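Local coordinates for N-acetylmuramoyl-L-alanine amidase (Mycobacteroides abscessus, PDB 7AGL), which probably uses a bound zinc ion to hydrolyse the amide bond between N-acetylmuramic acid and L-alanine in peptidoglycan, at residues Ile5-Val10 with Ile211-Ser216; Val11-Gly15 with Val59-Arg63; Pro133-Ala138 with His175-Leu179. All coordinates share one frame; numbering follows the deposited sequence. Where two conformers were deposited one is given.

Contact 1 of 3, residues Ile5-Val10 with Ile211-Ser216; sequences IAGRIV and IVAYLS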
loop_
_atom_site.group_PDB
_atom_site.type_symbol
_atom_site.label_atom_id
_atom_site.label_comp_id
_atom_site.label_asym_id
_atom_site.label_seq_id
_atom_site.Cartn_x
_atom_site.Cartn_y
_atom_site.Cartn_z
ATOM N N ILE A 5 7.811 15.787 -12.758
ATOM C CA ILE A 5 7.932 14.735 -11.753
ATOM C C ILE A 5 8.922 15.143 -10.669
ATOM O O ILE A 5 8.613 15.056 -9.483
ATOM C CB ILE A 5 8.343 13.403 -12.393
ATOM C CG1 ILE A 5 7.285 12.973 -13.402
ATOM C CG2 ILE A 5 8.495 12.323 -11.336
ATOM C CD1 ILE A 5 5.912 12.841 -12.782
ATOM N N ALA A 6 10.110 15.594 -11.079
ATOM C CA ALA A 6 11.104 16.054 -10.119
ATOM C C ALA A 6 10.509 17.117 -9.207
ATOM O O ALA A 6 9.759 17.989 -9.653
ATOM C CB ALA A 6 12.329 16.615 -10.844
ATOM N N GLY A 7 10.835 17.036 -7.916
ATOM C CA GLY A 7 10.361 18.004 -6.949
ATOM C C GLY A 7 9.015 17.683 -6.334
ATOM O O GLY A 7 8.642 18.310 -5.332
ATOM N N ARG A 8 8.273 16.729 -6.892
ATOM C CA ARG A 8 7.047 16.281 -6.244
ATOM C C ARG A 8 7.388 15.500 -4.975
ATOM O O ARG A 8 8.512 15.022 -4.796
ATOM C CB ARG A 8 6.221 15.411 -7.197
ATOM C CG ARG A 8 5.841 16.105 -8.494
ATOM C CD ARG A 8 4.903 17.263 -8.237
ATOM N NE ARG A 8 3.580 17.017 -8.804
ATOM C CZ ARG A 8 3.269 17.189 -10.086
ATOM N NH1 ARG A 8 4.189 17.610 -10.949
ATOM N NH2 ARG A 8 2.037 16.934 -10.511
ATOM N N ILE A 9 6.397 15.371 -4.095
ATOM C CA ILE A 9 6.555 14.725 -2.789
ATOM C C ILE A 9 5.679 13.482 -2.739
ATOM O O ILE A 9 4.460 13.573 -2.933
ATOM C CB ILE A 9 6.175 15.677 -1.639
ATOM C CG1 ILE A 9 7.117 16.880 -1.604
ATOM C CG2 ILE A 9 6.204 14.932 -0.309
ATOM C CD1 ILE A 9 6.557 18.056 -0.868
ATOM N N VAL A 10 6.284 12.329 -2.425
ATOM C CA VAL A 10 5.550 11.073 -2.292
ATOM C C VAL A 10 5.877 10.458 -0.932
ATOM O O VAL A 10 7.058 10.377 -0.558
ATOM C CB VAL A 10 5.893 10.093 -3.432
ATOM C CG1 VAL A 10 5.208 8.731 -3.218
ATOM C CG2 VAL A 10 5.486 10.710 -4.779
ATOM N N ILE A 211 2.963 5.692 -10.101
ATOM C CA ILE A 211 3.162 7.001 -9.482
ATOM C C ILE A 211 3.543 8.032 -10.541
ATOM O O ILE A 211 2.976 9.134 -10.600
ATOM C CB ILE A 211 4.229 6.901 -8.372
ATOM C CG1 ILE A 211 3.750 5.987 -7.242
ATOM C CG2 ILE A 211 4.591 8.284 -7.853
ATOM C CD1 ILE A 211 4.842 5.671 -6.231
ATOM N N VAL A 212 4.497 7.680 -11.408
ATOM C CA VAL A 212 4.935 8.600 -12.460
ATOM C C VAL A 212 3.781 8.948 -13.394
ATOM O O VAL A 212 3.595 10.115 -13.773
ATOM C CB VAL A 212 6.125 7.996 -13.234
ATOM C CG1 VAL A 212 6.392 8.788 -14.500
ATOM C CG2 VAL A 212 7.367 7.955 -12.344
ATOM N N ALA A 213 2.996 7.944 -13.796
ATOM C CA ALA A 213 1.869 8.210 -14.686
ATOM C C ALA A 213 0.867 9.143 -14.024
ATOM O O ALA A 213 0.363 10.084 -14.654
ATOM C CB ALA A 213 1.200 6.898 -15.092
ATOM N N TYR A 214 0.610 8.939 -12.730
ATOM C CA TYR A 214 -0.359 9.789 -12.043
ATOM C C TYR A 214 0.145 11.225 -11.908
ATOM O O TYR A 214 -0.589 12.177 -12.198
ATOM C CB TYR A 214 -0.704 9.197 -10.677
ATOM C CG TYR A 214 -1.642 10.082 -9.904
ATOM C CD1 TYR A 214 -2.976 10.210 -10.289
ATOM C CD2 TYR A 214 -1.201 10.804 -8.803
ATOM C CE1 TYR A 214 -3.847 11.033 -9.593
ATOM C CE2 TYR A 214 -2.062 11.626 -8.094
ATOM C CZ TYR A 214 -3.385 11.736 -8.491
ATOM O OH TYR A 214 -4.257 12.564 -7.793
ATOM N N LEU A 215 1.394 11.409 -11.464
ATOM C CA LEU A 215 1.908 12.765 -11.257
ATOM C C LEU A 215 2.113 13.514 -12.567
ATOM O O LEU A 215 2.129 14.749 -12.565
ATOM C CB LEU A 215 3.216 12.725 -10.466
ATOM C CG LEU A 215 3.107 12.234 -9.014
ATOM C CD1 LEU A 215 4.487 12.074 -8.393
ATOM C CD2 LEU A 215 2.245 13.170 -8.182
ATOM N N SER A 216 2.262 12.810 -13.681
ATOM C CA SER A 216 2.357 13.476 -14.973
ATOM C C SER A 216 0.963 13.822 -15.487
ATOM O O SER A 216 0.760 14.874 -16.106
ATOM C CB SER A 216 3.100 12.599 -15.979
ATOM O OG SER A 216 4.431 12.371 -15.559
#
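L215, in the last turn of the helix, packs against I5 and R8 of the N-terminal loop and V10 of strand 9-14, and tracing it outward gives the layout of the contact. Its CB lies 3.6 Å from CD1 of I5. CG leaves anti to the carbonyl carbon (chi1 -66°), which brings the fork to R8 and V10. There CD1 sits 3.9 Å from CB of R8 and 4.0 Å from CG2 of V10, while CD2 rests 4.1 Å from NE of R8.

The R8 chain, bent at chi2 and chi3, runs past L215 in the opposite direction, and its guanidinium has CB of L215 over one face, offset toward the rim. NH2 of R8 comes within 3.0 Å of O of L215, but the angle is poor and the pair does not qualify as a hydrogen bond; NE has a long, weak ion pair with D100. Deeper in, CG2 of V10 meets CG2 of I211 tip to tip at 4.0 Å, beside L66 of helix 51-68.

Together these contacts lay the C-terminal helix 197-215 against the beginning of strand 9-14, the helix-on-sheet packing of an alpha/beta fold, here on the mixed sheet of the amidase domain.

Contact 2 of 3, residues Val11-Gly15 with Val59-Arg63; sequences VLDPG and VLLIR
L12 and P14 face V59 and I62 across a strand and a helix that run almost antiparallel: the segment axes make 165° and approach to 9.1 Å. This is the strand-helix half of a beta-alpha-beta crossover, in which strand 9-14 leads, through a long connection, into helix 51-68 and then strand 72-75, parallel to and next to the first.

V59 straddles two strand residues. With CG1 anti to the backbone N (chi1 162°), that methyl lies 3.7 Å from CB of L12, and the other branch, CG2, lies 3.6 Å from CB of P14. The proline ring and the valine cross at about a right angle. One turn further on, CG2 of I62 settles at the fork of L12, 3.7 Å from its CD1 and 3.8 Å from its CD2.

D13, between the two inward residues, points its CB away from the helix. The D13 side chain is about 8 Å from the zinc ion; its carboxylate is held by T76 and S104 and a salt bridge to R90. G15 O accepts a hydrogen bond from T55 of the same helix, tying the residue after the strand to the helix, just before the zinc ligand H16.

The far end of L12 reaches the helix backbone itself: CD1 touches N of R63 at 3.6 Å, and that N already donates to O of V59 at 2.8 Å.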
loop_
_atom_site.group_PDB
_atom_site.type_symbol
_atom_site.label_atom_id
_atom_site.label_comp_id
_atom_site.label_asym_id
_atom_site.label_seq_id
_atom_site.Cartn_x
_atom_site.Cartn_y
_atom_site.Cartn_z
ATOM N N VAL A 11 4.838 10.020 -0.196
ATOM C CA VAL A 11 5.018 9.274 1.055
ATOM C C VAL A 11 4.655 7.813 0.810
ATOM O O VAL A 11 3.638 7.502 0.161
ATOM C CB VAL A 11 4.191 9.847 2.232
ATOM C CG1 VAL A 11 4.555 9.137 3.529
ATOM C CG2 VAL A 11 4.423 11.341 2.373
ATOM N N LEU A 12 5.495 6.915 1.330
ATOM C CA LEU A 12 5.356 5.477 1.116
ATOM C C LEU A 12 5.101 4.793 2.445
ATOM O O LEU A 12 5.806 5.063 3.423
ATOM C CB LEU A 12 6.628 4.901 0.482
ATOM C CG LEU A 12 7.018 5.494 -0.874
ATOM C CD1 LEU A 12 8.402 4.999 -1.299
ATOM C CD2 LEU A 12 5.975 5.119 -1.921
ATOM N N ASP A 13 4.113 3.898 2.482
ATOM C CA ASP A 13 3.747 3.213 3.728
ATOM C C ASP A 13 3.893 1.703 3.573
ATOM O O ASP A 13 3.013 1.056 2.971
ATOM C CB ASP A 13 2.307 3.574 4.113
ATOM C CG ASP A 13 1.760 2.696 5.224
ATOM O OD1 ASP A 13 2.514 2.477 6.191
ATOM O OD2 ASP A 13 0.587 2.255 5.116
ATOM N N PRO A 14 5.003 1.081 4.073
ATOM C CA PRO A 14 5.072 -0.387 4.093
ATOM C C PRO A 14 4.193 -0.925 5.211
ATOM O O PRO A 14 4.466 -0.730 6.401
ATOM C CB PRO A 14 6.566 -0.667 4.337
ATOM C CG PRO A 14 7.140 0.600 4.940
ATOM C CD PRO A 14 6.115 1.704 4.825
ATOM N N GLY A 15 3.117 -1.611 4.818
ATOM C CA GLY A 15 2.095 -1.979 5.780
ATOM C C GLY A 15 2.625 -2.874 6.885
ATOM O O GLY A 15 3.520 -3.693 6.682
ATOM N N VAL A 59 8.973 -1.376 -0.418
ATOM C CA VAL A 59 8.972 0.080 -0.271
ATOM C C VAL A 59 10.390 0.639 -0.380
ATOM O O VAL A 59 10.598 1.700 -0.977
ATOM C CB VAL A 59 8.284 0.491 1.045
ATOM C CG1 VAL A 59 8.665 1.927 1.434
ATOM C CG2 VAL A 59 6.748 0.341 0.861
ATOM N N LEU A 60 11.388 -0.049 0.188
ATOM C CA LEU A 60 12.759 0.458 0.057
ATOM C C LEU A 60 13.161 0.576 -1.411
ATOM O O LEU A 60 13.844 1.531 -1.805
ATOM C CB LEU A 60 13.755 -0.436 0.803
ATOM C CG LEU A 60 13.594 -0.515 2.322
ATOM C CD1 LEU A 60 14.703 -1.374 2.897
ATOM C CD2 LEU A 60 13.624 0.874 2.928
ATOM N N LEU A 61 12.739 -0.384 -2.235
ATOM C CA LEU A 61 13.072 -0.337 -3.654
ATOM C C LEU A 61 12.306 0.771 -4.363
ATOM O O LEU A 61 12.865 1.469 -5.219
ATOM C CB LEU A 61 12.789 -1.697 -4.303
ATOM C CG LEU A 61 13.610 -2.865 -3.756
ATOM C CD1 LEU A 61 13.075 -4.161 -4.342
ATOM C CD2 LEU A 61 15.104 -2.701 -4.077
ATOM N N ILE A 62 11.021 0.946 -4.024
ATOM C CA ILE A 62 10.250 2.065 -4.569
ATOM C C ILE A 62 10.923 3.390 -4.229
ATOM O O ILE A 62 11.097 4.259 -5.099
ATOM C CB ILE A 62 8.801 2.033 -4.049
ATOM C CG1 ILE A 62 8.076 0.782 -4.558
ATOM C CG2 ILE A 62 8.059 3.275 -4.508
ATOM C CD1 ILE A 62 6.759 0.529 -3.839
ATOM N N ARG A 63 11.306 3.567 -2.957
ATOM C CA ARG A 63 11.907 4.829 -2.519
ATOM C C ARG A 63 13.171 5.128 -3.305
ATOM O O ARG A 63 13.373 6.251 -3.780
ATOM C CB ARG A 63 12.231 4.804 -1.019
ATOM C CG ARG A 63 12.513 6.228 -0.488
ATOM C CD ARG A 63 13.840 6.454 0.273
ATOM N NE ARG A 63 14.965 5.602 -0.111
ATOM C CZ ARG A 63 16.041 5.997 -0.796
ATOM N NH1 ARG A 63 16.159 7.248 -1.218
ATOM N NH2 ARG A 63 17.014 5.127 -1.061
#

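Contact 3 of 3, residues Pro133-Ala138 with His175-Leu179; sequences PTLRFA and HPKVL
V178 comes over one face of the F137 ring, the two side chains crossing obliquely. CG2 of V178 stands 4.1 Å from the ring centroid and 18° off the normal, a CH-pi contact offset toward the rim. The opposite face of the ring is stacked on Y214, so F137 lies between an aromatic and an aliphatic neighbour. Its edge is turned to the strand backbone, where N of K177 lies in the ring plane, 3.9 Å from CD2.

In V178, chi1 of -64° puts CG2 in the crowded position between backbone N and carbonyl carbon and sends CG1 toward the helix, 3.8 Å from CD2 of F137 and 4.0 Å from CB of A138. CB of P133 lies 4.2 Å from CG of P176.

T134 presents its two branches differently. CG2 abuts O of K177 at 3.5 Å, and OG1 accepts a hydrogen bond of 2.8 Å from water 1, which also donates to O of H175 at 2.8 Å. OG1 is further bonded to O of V129.

The chemistry implies an interface held mainly by apolar and CH-pi contact, in which a single water with both hydrogens engaged supplies a polar link between helix 132-147 and the chain entering strand 177-184.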
loop_
_atom_site.group_PDB
_atom_site.type_symbol
_atom_site.label_atom_id
_atom_site.label_comp_id
_atom_site.label_asym_id
_atom_site.label_seq_id
_atom_site.Cartn_x
_atom_site.Cartn_y
_atom_site.Cartn_z
ATOM N N PRO A 133 -9.592 13.123 -7.627
ATOM C CA PRO A 133 -8.127 12.980 -7.591
ATOM C C PRO A 133 -7.678 11.603 -7.167
ATOM O O PRO A 133 -6.637 11.126 -7.634
ATOM C CB PRO A 133 -7.690 14.039 -6.570
ATOM C CG PRO A 133 -8.776 15.075 -6.639
ATOM C CD PRO A 133 -10.038 14.294 -6.841
ATOM N N THR A 134 -8.430 10.956 -6.276
ATOM C CA THR A 134 -8.046 9.660 -5.739
ATOM C C THR A 134 -8.524 8.518 -6.625
ATOM O O THR A 134 -7.781 7.553 -6.849
ATOM C CB THR A 134 -8.587 9.530 -4.314
ATOM O OG1 THR A 134 -7.876 10.455 -3.475
ATOM C CG2 THR A 134 -8.404 8.103 -3.766
ATOM N N LEU A 135 -9.746 8.619 -7.150
ATOM C CA LEU A 135 -10.208 7.632 -8.119
ATOM C C LEU A 135 -9.302 7.609 -9.346
ATOM O O LEU A 135 -8.978 6.536 -9.866
ATOM C CB LEU A 135 -11.656 7.929 -8.523
ATOM C CG LEU A 135 -12.328 6.906 -9.440
ATOM C CD1 LEU A 135 -12.242 5.514 -8.807
ATOM C CD2 LEU A 135 -13.766 7.296 -9.699
ATOM N N ARG A 136 -8.891 8.784 -9.831
ATOM C CA ARG A 136 -7.955 8.815 -10.955
ATOM C C ARG A 136 -6.629 8.145 -10.592
ATOM O O ARG A 136 -6.061 7.409 -11.406
ATOM C CB ARG A 136 -7.735 10.256 -11.421
ATOM C CG ARG A 136 -6.613 10.435 -12.454
ATOM C CD ARG A 136 -6.597 11.838 -13.064
ATOM N NE ARG A 136 -7.038 12.870 -12.126
ATOM C CZ ARG A 136 -6.228 13.674 -11.438
ATOM N NH1 ARG A 136 -4.908 13.581 -11.581
ATOM N NH2 ARG A 136 -6.742 14.579 -10.605
ATOM N N PHE A 137 -6.126 8.383 -9.371
ATOM C CA PHE A 137 -4.913 7.701 -8.913
ATOM C C PHE A 137 -5.106 6.192 -8.932
ATOM O O PHE A 137 -4.249 5.449 -9.428
ATOM C CB PHE A 137 -4.541 8.191 -7.504
ATOM C CG PHE A 137 -3.130 7.845 -7.065
ATOM C CD1 PHE A 137 -2.187 7.347 -7.963
ATOM C CD2 PHE A 137 -2.756 8.019 -5.737
ATOM C CE1 PHE A 137 -0.890 7.040 -7.535
ATOM C CE2 PHE A 137 -1.482 7.717 -5.308
ATOM C CZ PHE A 137 -0.544 7.225 -6.201
ATOM N N ALA A 138 -6.238 5.721 -8.398
ATOM C CA ALA A 138 -6.494 4.283 -8.330
ATOM C C ALA A 138 -6.538 3.656 -9.725
ATOM O O ALA A 138 -5.913 2.618 -9.965
ATOM C CB ALA A 138 -7.805 4.021 -7.588
ATOM N N HIS A 175 -4.726 13.708 1.079
ATOM C CA HIS A 175 -4.026 13.830 -0.192
ATOM C C HIS A 175 -4.304 12.565 -0.985
ATOM O O HIS A 175 -4.739 11.562 -0.413
ATOM C CB HIS A 175 -2.520 14.029 0.033
ATOM C CG HIS A 175 -2.226 15.209 0.902
ATOM N ND1 HIS A 175 -2.194 15.127 2.279
ATOM C CD2 HIS A 175 -2.081 16.520 0.598
ATOM C CE1 HIS A 175 -1.983 16.331 2.785
ATOM N NE2 HIS A 175 -1.904 17.192 1.786
ATOM N N PRO A 176 -4.087 12.583 -2.304
ATOM C CA PRO A 176 -4.400 11.386 -3.097
ATOM C C PRO A 176 -3.607 10.185 -2.598
ATOM O O PRO A 176 -2.385 10.249 -2.403
ATOM C CB PRO A 176 -4.004 11.786 -4.524
ATOM C CG PRO A 176 -4.097 13.275 -4.533
ATOM C CD PRO A 176 -3.614 13.684 -3.167
ATOM N N LYS A 177 -4.313 9.081 -2.378
ATOM C CA LYS A 177 -3.696 7.926 -1.741
ATOM C C LYS A 177 -4.333 6.653 -2.276
ATOM O O LYS A 177 -5.538 6.607 -2.512
ATOM C CB LYS A 177 -3.845 7.994 -0.207
ATOM C CG LYS A 177 -3.257 6.762 0.514
ATOM C CD LYS A 177 -3.398 6.867 2.023
ATOM C CE LYS A 177 -2.765 5.663 2.693
ATOM N NZ LYS A 177 -2.721 5.841 4.194
ATOM N N VAL A 178 -3.513 5.618 -2.464
ATOM C CA VAL A 178 -4.014 4.289 -2.772
ATOM C C VAL A 178 -3.289 3.295 -1.883
ATOM O O VAL A 178 -2.174 3.553 -1.404
ATOM C CB VAL A 178 -3.844 3.921 -4.276
ATOM C CG1 VAL A 178 -4.683 4.851 -5.147
ATOM C CG2 VAL A 178 -2.369 3.962 -4.686
ATOM N N LEU A 179 -3.953 2.173 -1.618
ATOM C CA LEU A 179 -3.362 1.056 -0.880
ATOM C C LEU A 179 -3.318 -0.096 -1.865
ATOM O O LEU A 179 -4.372 -0.618 -2.259
ATOM C CB LEU A 179 -4.177 0.701 0.368
ATOM C CG LEU A 179 -3.595 -0.353 1.330
ATOM C CD1 LEU A 179 -4.321 -0.276 2.685
ATOM C CD2 LEU A 179 -3.649 -1.798 0.794
HETATM O O HOH W 1 -7.019 9.976 -0.876
#

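In the fold
All three contacts set helices against the same mixed sheet. Contacts 1 and 2 share strand 9-14, their segments adjoin in sequence, and their centres are 15 Å apart. Contact 1 closes a loop that encloses the other two. It also touches contact 3, 13 Å away between centres, through Y214, whose OH is 2.8 Å from O of P133, a probable but weak hydrogen bond. Contacts 2 and 3 do not touch; their nearest atoms are about 5 Å apart. Contact 2 is nearest the zinc site of H16, E51 and H106: its strand leads directly to H16, and its helix begins at E51. The K177 side chain of contact 3 is about 12 Å from the zinc ion.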